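Local coordinates for protein AAR187Cp (Eremothecium gossypii, PDB 3ZIL) that probably regulates the establishment of sister-chromatid cohesion as the cohesin-associated factor Wpl1, whose C-terminal, all-helical Wap1 domain makes up this chain, at residues A[27-32]-A[40-45]; A[117-122]-A[178-183]; A[285-290]-A[368-373]. All coordinates share one frame; numbering follows the deposited sequence.

Interaction 1. Residues A[27-32]-A[40-45]; sequences ILSDNS and RNNMLR
Ile27 lays its CG1-CD1 branch along two residues one helical turn apart on helix 36-52: CG1 lies 3.9 Å from Asn42 CB, and CD1 lies 3.7 Å from Arg45 CD. The Ile27 and Asn42 side chains run antiparallel alongside each other, while Arg45, extended from CG to NE, offers its aliphatic part to the methyl. The polar half of the contact lies beside this overlap. Ser29 OG donates to Asn42 OD1 over 2.9 Å, arriving in the plane of the amide with a C=O...donor angle of 153°. The chi1 of 50° places that hydroxyl between the Ser29 backbone N and carbonyl carbon, facing the amide. Ile27 O also lies 3.4 Å from Asn42 OD1, but both are acceptors, so the serine hydroxyl provides the bond here. With the amide of Asn42 cut back to an alanine, Ser29 OG would probably lose this acceptor and some packing beside Ile27 O would go. The fold at this point is two successive helices joined by a short loop, near the start of the modelled chain of this all-helical Wap1-family protein: helix 20-27 ends, and the chain returns to pack against helix 36-52. An inverse gamma turn centred on Leu28 is closed by a weak bond of 2.9 Å from Ser29 N to Ile27 O. Farther along, Asp30 OD1 accepts from Ser32 N in an Asx turn, and from Ser32 OG on the same face of the carboxylate. Trp71 of helix 54-72 donates through NE1 to Ser29 O and packs against both Leu28 and Met43.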
# COMPACT_ATOMS: atom_id res chain seq x y z
N ILE A 27 -25.63 -6.49 -29.58
CA ILE A 27 -24.78 -7.08 -28.54
C ILE A 27 -25.31 -6.67 -27.15
O ILE A 27 -25.17 -7.42 -26.16
CB ILE A 27 -23.30 -6.63 -28.68
CG1 ILE A 27 -22.38 -7.78 -28.31
CG2 ILE A 27 -23.00 -5.41 -27.84
CD1 ILE A 27 -22.45 -8.90 -29.32
N LEU A 28 -25.95 -5.52 -27.08
CA LEU A 28 -26.45 -5.07 -25.77
C LEU A 28 -27.84 -5.65 -25.51
O LEU A 28 -28.83 -4.92 -25.29
CB LEU A 28 -26.41 -3.53 -25.61
CG LEU A 28 -25.04 -2.83 -25.84
CD1 LEU A 28 -25.23 -1.32 -25.93
CD2 LEU A 28 -23.95 -3.21 -24.80
N SER A 29 -27.90 -6.98 -25.44
CA SER A 29 -29.20 -7.68 -25.29
C SER A 29 -29.71 -7.52 -23.85
O SER A 29 -28.95 -7.67 -22.91
CB SER A 29 -29.03 -9.18 -25.60
OG SER A 29 -27.91 -9.67 -24.86
N ASP A 30 -30.98 -7.21 -23.68
CA ASP A 30 -31.70 -7.19 -22.35
C ASP A 30 -31.29 -8.29 -21.36
O ASP A 30 -31.68 -9.46 -21.53
CB ASP A 30 -33.23 -7.28 -22.64
CG ASP A 30 -34.08 -6.87 -21.43
OD1 ASP A 30 -33.64 -7.05 -20.25
OD2 ASP A 30 -35.19 -6.38 -21.68
N ASN A 31 -30.50 -7.93 -20.33
CA ASN A 31 -29.94 -8.88 -19.37
C ASN A 31 -31.04 -9.61 -18.59
O ASN A 31 -30.80 -10.68 -18.10
CB ASN A 31 -28.95 -8.20 -18.38
CG ASN A 31 -27.66 -7.68 -19.08
OD1 ASN A 31 -27.05 -8.41 -19.84
ND2 ASN A 31 -27.26 -6.42 -18.82
N SER A 32 -32.25 -9.06 -18.55
CA SER A 32 -33.35 -9.69 -17.78
C SER A 32 -34.05 -10.76 -18.66
O SER A 32 -34.86 -11.57 -18.17
CB SER A 32 -34.35 -8.63 -17.27
OG SER A 32 -35.04 -8.07 -18.36
N ARG A 40 -22.62 -13.37 -20.81
CA ARG A 40 -21.15 -13.49 -20.81
C ARG A 40 -20.57 -13.53 -22.25
O ARG A 40 -19.49 -12.95 -22.50
CB ARG A 40 -20.69 -14.72 -20.05
CG ARG A 40 -19.19 -14.84 -20.04
CD ARG A 40 -18.69 -16.06 -19.31
NE ARG A 40 -18.78 -17.40 -19.91
CZ ARG A 40 -18.94 -17.71 -21.18
NH1 ARG A 40 -19.05 -16.75 -22.08
NH2 ARG A 40 -18.99 -18.99 -21.53
N ASN A 41 -21.27 -14.23 -23.15
CA ASN A 41 -20.79 -14.41 -24.50
C ASN A 41 -20.87 -13.14 -25.33
O ASN A 41 -19.92 -12.81 -26.09
CB ASN A 41 -21.52 -15.59 -25.18
CG ASN A 41 -20.99 -16.97 -24.68
OD1 ASN A 41 -20.14 -17.03 -23.78
ND2 ASN A 41 -21.49 -18.03 -25.22
N ASN A 42 -21.97 -12.39 -25.16
CA ASN A 42 -22.06 -11.10 -25.81
C ASN A 42 -20.96 -10.20 -25.22
O ASN A 42 -20.37 -9.42 -25.96
CB ASN A 42 -23.43 -10.42 -25.61
CG ASN A 42 -24.54 -11.10 -26.45
OD1 ASN A 42 -25.69 -10.79 -26.32
ND2 ASN A 42 -24.17 -11.99 -27.29
N MET A 43 -20.73 -10.26 -23.92
CA MET A 43 -19.72 -9.30 -23.31
C MET A 43 -18.33 -9.65 -23.89
O MET A 43 -17.49 -8.75 -24.19
CB MET A 43 -19.76 -9.34 -21.75
CG MET A 43 -18.78 -8.29 -21.09
SD MET A 43 -19.07 -8.48 -19.28
CE MET A 43 -20.73 -7.85 -19.03
N LEU A 44 -18.08 -10.95 -24.02
CA LEU A 44 -16.81 -11.38 -24.61
C LEU A 44 -16.57 -10.85 -26.01
O LEU A 44 -15.49 -10.30 -26.37
CB LEU A 44 -16.68 -12.92 -24.57
CG LEU A 44 -15.46 -13.57 -25.29
CD1 LEU A 44 -14.21 -12.99 -24.60
CD2 LEU A 44 -15.46 -15.10 -25.21
N ARG A 45 -17.60 -10.97 -26.83
CA ARG A 45 -17.55 -10.55 -28.16
C ARG A 45 -17.40 -9.02 -28.22
O ARG A 45 -16.68 -8.49 -29.08
CB ARG A 45 -18.81 -11.08 -28.84
CG ARG A 45 -19.09 -10.47 -30.21
CD ARG A 45 -20.19 -11.34 -30.88
NE ARG A 45 -20.33 -10.91 -32.25
CZ ARG A 45 -21.32 -11.21 -33.07
NH1 ARG A 45 -22.33 -11.98 -32.67
NH2 ARG A 45 -21.31 -10.69 -34.31

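Interaction 2. Residues A[117-122]-A[178-183]; sequences TDEVFP and RGQLKD
A bend at chi2 of Glu119 (83°) swings its carboxylate toward Arg178, whose own chain turns at chi3 (-61°) and presents the NE side of the guanidinium. The grip is side-on, two nitrogens to two oxygens. Arg178 NE donates to Glu119 OE2 over 2.7 Å on the syn lone pair, nearly straight with an N-H...acceptor angle of 167°. Arg178 NH2 reaches Glu119 OE1 at 3.2 Å, a longer and more bent bond that meets its oxygen out of the carboxylate plane, as expected from two flat groups that are not coplanar. Thr117 O lies 2.8 Å from Arg178 NH2 at the guanidinium edge, but the angle is too poor for a hydrogen bond. Beside the salt bridge, Glu119 CG rests on Gln180 CB at 3.7 Å, the two side chains crossing at about a right angle. Gly179, with positive phi, takes the chain out of helix 168-178 between Arg178 and Gln180. This surface contact thus ties together the loops following helices 108-116 and 168-178. Thr117 and Glu119 also pack on helix 168-178, Leu181 touches helix 147-158, and Phe121 lies against helices 81-93 and 147-158.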
# COMPACT_ATOMS: atom_id res chain seq x y z
N THR A 117 -8.69 -9.56 -3.80
CA THR A 117 -8.12 -10.41 -2.75
C THR A 117 -8.35 -11.91 -2.94
O THR A 117 -8.08 -12.70 -2.05
CB THR A 117 -8.60 -9.94 -1.35
OG1 THR A 117 -10.01 -9.87 -1.32
CG2 THR A 117 -8.06 -8.54 -1.02
N ASP A 118 -8.81 -12.32 -4.13
CA ASP A 118 -8.96 -13.72 -4.41
C ASP A 118 -8.08 -14.13 -5.63
O ASP A 118 -8.46 -13.89 -6.79
CB ASP A 118 -10.44 -13.99 -4.68
CG ASP A 118 -10.73 -15.44 -4.98
OD1 ASP A 118 -9.82 -16.35 -4.91
OD2 ASP A 118 -11.83 -15.66 -5.41
N GLU A 119 -6.98 -14.83 -5.36
CA GLU A 119 -6.00 -15.22 -6.39
C GLU A 119 -6.46 -16.40 -7.29
O GLU A 119 -5.81 -16.73 -8.26
CB GLU A 119 -4.59 -15.55 -5.81
CG GLU A 119 -3.95 -14.61 -4.76
CD GLU A 119 -4.43 -14.88 -3.30
OE1 GLU A 119 -5.63 -14.96 -3.07
OE2 GLU A 119 -3.65 -14.93 -2.35
N VAL A 120 -7.57 -17.01 -6.99
CA VAL A 120 -7.92 -18.20 -7.76
C VAL A 120 -8.65 -17.75 -8.98
O VAL A 120 -9.62 -16.98 -8.87
CB VAL A 120 -8.88 -19.13 -7.02
CG1 VAL A 120 -8.15 -19.83 -5.89
CG2 VAL A 120 -10.19 -18.40 -6.64
N PHE A 121 -8.14 -18.12 -10.13
CA PHE A 121 -8.77 -17.73 -11.38
C PHE A 121 -8.90 -18.98 -12.26
O PHE A 121 -7.92 -19.70 -12.41
CB PHE A 121 -7.99 -16.61 -12.06
CG PHE A 121 -8.81 -15.91 -13.09
CD1 PHE A 121 -9.77 -14.99 -12.71
CD2 PHE A 121 -8.68 -16.23 -14.45
CE1 PHE A 121 -10.56 -14.36 -13.68
CE2 PHE A 121 -9.51 -15.66 -15.39
CZ PHE A 121 -10.46 -14.74 -15.01
N PRO A 122 -10.09 -19.25 -12.86
CA PRO A 122 -10.15 -20.47 -13.69
C PRO A 122 -9.23 -20.44 -14.92
O PRO A 122 -9.05 -19.38 -15.55
CB PRO A 122 -11.62 -20.47 -14.21
CG PRO A 122 -12.04 -19.01 -14.13
CD PRO A 122 -11.38 -18.51 -12.87
N ARG A 178 0.03 -13.99 1.79
CA ARG A 178 -0.06 -15.23 1.04
C ARG A 178 0.96 -15.24 -0.11
O ARG A 178 1.29 -16.35 -0.62
CB ARG A 178 -1.48 -15.49 0.49
CG ARG A 178 -2.52 -15.86 1.57
CD ARG A 178 -3.90 -16.27 0.94
NE ARG A 178 -4.54 -15.20 0.14
CZ ARG A 178 -5.39 -14.28 0.60
NH1 ARG A 178 -5.64 -14.17 1.92
NH2 ARG A 178 -5.99 -13.38 -0.29
N GLY A 179 1.42 -14.04 -0.51
CA GLY A 179 2.62 -13.90 -1.37
C GLY A 179 2.56 -14.37 -2.82
O GLY A 179 3.60 -14.66 -3.44
N GLN A 180 1.35 -14.42 -3.41
CA GLN A 180 1.20 -14.94 -4.74
C GLN A 180 1.70 -13.96 -5.83
O GLN A 180 2.22 -14.41 -6.86
CB GLN A 180 -0.28 -15.32 -5.03
CG GLN A 180 -0.75 -16.59 -4.34
CD GLN A 180 -0.12 -17.84 -4.95
OE1 GLN A 180 0.44 -17.78 -6.05
NE2 GLN A 180 -0.18 -18.99 -4.25
N LEU A 181 1.57 -12.66 -5.61
CA LEU A 181 1.96 -11.69 -6.65
C LEU A 181 3.43 -11.36 -6.55
O LEU A 181 4.09 -11.55 -5.48
CB LEU A 181 1.15 -10.38 -6.54
CG LEU A 181 -0.38 -10.51 -6.51
CD1 LEU A 181 -1.06 -9.13 -6.56
CD2 LEU A 181 -0.89 -11.38 -7.64
N LYS A 182 3.97 -10.88 -7.66
CA LYS A 182 5.40 -10.55 -7.66
C LYS A 182 5.68 -9.12 -7.36
O LYS A 182 6.82 -8.75 -7.13
CB LYS A 182 6.01 -10.92 -9.02
CG LYS A 182 5.78 -12.41 -9.32
CD LYS A 182 6.09 -12.69 -10.80
CE LYS A 182 5.70 -14.11 -11.18
NZ LYS A 182 6.65 -14.58 -12.22
N ASP A 183 4.66 -8.27 -7.36
CA ASP A 183 4.87 -6.85 -7.05
C ASP A 183 3.70 -6.45 -6.11
O ASP A 183 2.52 -6.68 -6.44
CB ASP A 183 4.75 -6.05 -8.35
CG ASP A 183 5.20 -4.62 -8.16
OD1 ASP A 183 4.61 -3.95 -7.27
OD2 ASP A 183 6.10 -4.16 -8.89

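Interaction 3. Residues A[285-290]-A[368-373]; sequences LLNIVS and HTRITR
Arg370 reaches from helix 365-375 to helix 272-289 and Ser290, where its guanidinium meets Leu286, Asn287 and Ser290. Among hydrogen bonds, the one that crosses directly runs from Arg370 NH1 to Asn287 OD1 over 2.9 Å. It is nearly straight, with an N-H...acceptor angle of 167°, and lies in both the carbonyl plane and the guanidinium plane, although the amide and guanidinium planes themselves stand 81° apart. A water adds an indirect link, donating to Asn287 O and accepting from Arg370 NH2 at 3.2 Å. Asn287 is thus addressed through both its side-chain and its backbone oxygen.

Contact over the face is of another kind. Ser290 OG sits above the centre of the guanidinium, 3.3 Å from Arg370 CZ, and its angles to Arg370 NE and NH2 are too poor for hydrogen bonds. Its chi1 of 69° turns the hydroxyl back toward Leu286, where it donates to Leu286 O over 2.7 Å. That carbonyl also receives Ser290 N, from the opposite face of its plane. The bond holds the hydroxyl's rotation, and its oxygen probably lies favourably over the cation. Van der Waals contact adds little: Leu286 CG comes within 3.9 Å of Arg370 NH1.

Charge is met just beyond the segment, where Glu291 OE2 forms a salt bridge with Arg370 NH2, probably helping to offset the positive charge in this buried setting. Asn287 ND2 is held by Thr235 and Asn236, and Asn287 also packs on an apolar side chain of a bound peptide. Tyr332 of helix 321-336 touches Ser290 and bonds Arg370 O; Ile288 faces helix 248-261, while Ile371 packs against helices 321-336 and 343-360.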
# COMPACT_ATOMS: atom_id res chain seq x y z
N LEU A 285 10.88 2.19 13.24
CA LEU A 285 11.46 2.18 14.58
C LEU A 285 10.93 3.32 15.50
O LEU A 285 10.52 3.05 16.66
CB LEU A 285 12.97 2.18 14.55
CG LEU A 285 13.48 0.78 14.12
CD1 LEU A 285 14.93 0.82 13.68
CD2 LEU A 285 13.25 -0.17 15.28
N LEU A 286 11.01 4.55 15.02
CA LEU A 286 10.62 5.74 15.79
C LEU A 286 9.17 5.65 16.28
O LEU A 286 8.88 5.94 17.46
CB LEU A 286 10.86 7.03 14.97
CG LEU A 286 10.54 8.36 15.73
CD1 LEU A 286 11.53 8.56 16.88
CD2 LEU A 286 10.62 9.58 14.79
N ASN A 287 8.28 5.24 15.37
CA ASN A 287 6.89 5.03 15.67
C ASN A 287 6.76 4.04 16.83
O ASN A 287 5.99 4.25 17.75
CB ASN A 287 6.09 4.58 14.43
CG ASN A 287 5.17 5.70 13.92
OD1 ASN A 287 5.31 6.88 14.34
ND2 ASN A 287 4.24 5.36 13.00
N ILE A 288 7.58 3.00 16.83
CA ILE A 288 7.42 1.94 17.87
C ILE A 288 8.15 2.39 19.14
O ILE A 288 7.57 2.35 20.25
CB ILE A 288 8.00 0.58 17.38
CG1 ILE A 288 7.23 0.05 16.15
CG2 ILE A 288 8.00 -0.50 18.49
CD1 ILE A 288 8.01 -0.96 15.34
N VAL A 289 9.43 2.81 18.99
CA VAL A 289 10.22 3.02 20.19
C VAL A 289 9.88 4.27 21.01
O VAL A 289 10.18 4.24 22.23
CB VAL A 289 11.73 3.02 19.96
CG1 VAL A 289 12.14 1.70 19.31
CG2 VAL A 289 12.16 4.28 19.20
N SER A 290 9.31 5.33 20.39
CA SER A 290 8.88 6.53 21.12
C SER A 290 7.58 6.24 21.88
O SER A 290 7.17 7.01 22.72
CB SER A 290 8.67 7.69 20.15
OG SER A 290 7.54 7.43 19.33
N HIS A 368 9.52 16.65 15.53
CA HIS A 368 9.97 17.72 16.43
C HIS A 368 9.59 17.38 17.87
O HIS A 368 10.34 17.56 18.83
CB HIS A 368 9.32 19.04 16.02
CG HIS A 368 9.67 20.21 16.92
ND1 HIS A 368 10.92 20.48 17.32
CD2 HIS A 368 8.88 21.21 17.44
CE1 HIS A 368 10.93 21.58 18.06
NE2 HIS A 368 9.69 22.02 18.14
N THR A 369 8.39 16.86 17.96
CA THR A 369 7.65 16.66 19.19
C THR A 369 8.33 15.43 19.88
O THR A 369 8.52 15.39 21.10
CB THR A 369 6.19 16.47 18.69
OG1 THR A 369 5.35 17.55 19.09
CG2 THR A 369 5.59 15.09 18.90
N ARG A 370 8.79 14.48 19.07
CA ARG A 370 9.55 13.34 19.61
C ARG A 370 10.95 13.67 20.07
O ARG A 370 11.46 13.06 20.99
CB ARG A 370 9.50 12.18 18.64
CG ARG A 370 8.14 11.55 18.80
CD ARG A 370 7.63 10.99 17.53
NE ARG A 370 6.45 10.20 17.80
CZ ARG A 370 6.03 9.22 17.02
NH1 ARG A 370 6.70 8.86 15.90
NH2 ARG A 370 4.97 8.58 17.38
N ILE A 371 11.56 14.62 19.40
CA ILE A 371 12.85 15.13 19.76
C ILE A 371 12.72 15.85 21.12
O ILE A 371 13.44 15.56 22.05
CB ILE A 371 13.43 16.09 18.70
CG1 ILE A 371 13.78 15.35 17.38
CG2 ILE A 371 14.70 16.72 19.25
CD1 ILE A 371 13.91 16.29 16.19
N THR A 372 11.77 16.78 21.23
CA THR A 372 11.54 17.52 22.47
C THR A 372 11.42 16.61 23.69
O THR A 372 12.07 16.84 24.69
CB THR A 372 10.24 18.34 22.39
OG1 THR A 372 10.51 19.53 21.66
CG2 THR A 372 9.75 18.68 23.83
N ARG A 373 10.51 15.64 23.58
CA ARG A 373 10.27 14.63 24.59
C ARG A 373 11.57 13.97 25.07
O ARG A 373 11.79 13.88 26.29
CB ARG A 373 9.24 13.59 24.06
CG ARG A 373 9.05 12.35 24.91
CD ARG A 373 8.78 12.74 26.36
NE ARG A 373 7.91 11.82 27.08
CZ ARG A 373 7.01 12.20 27.99
NH1 ARG A 373 6.83 13.49 28.26
NH2 ARG A 373 6.26 11.29 28.60
O HOH W 1 3.55 5.69 16.94

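The three contacts follow one another in series along the elongated helical chain. Interaction 1 fastens a turn near its beginning, interaction 2 joins two loops nearer the middle, and interaction 3 pairs two helices toward the C-terminal end. The centres of interactions 1 and 2 are about 28 Å apart. Those of interactions 2 and 3 are about 37 Å apart, and those of interactions 1 and 3 about 58 Å. Even the closest pair, interactions 1 and 2, stays about 9 Å apart at nearest atoms, so none touches another directly. Interaction 3 lies across the chain's centre from the other two. It is also the buried one and lies beside the bound peptide, whereas interaction 2 is a surface contact and interaction 1 is partly buried.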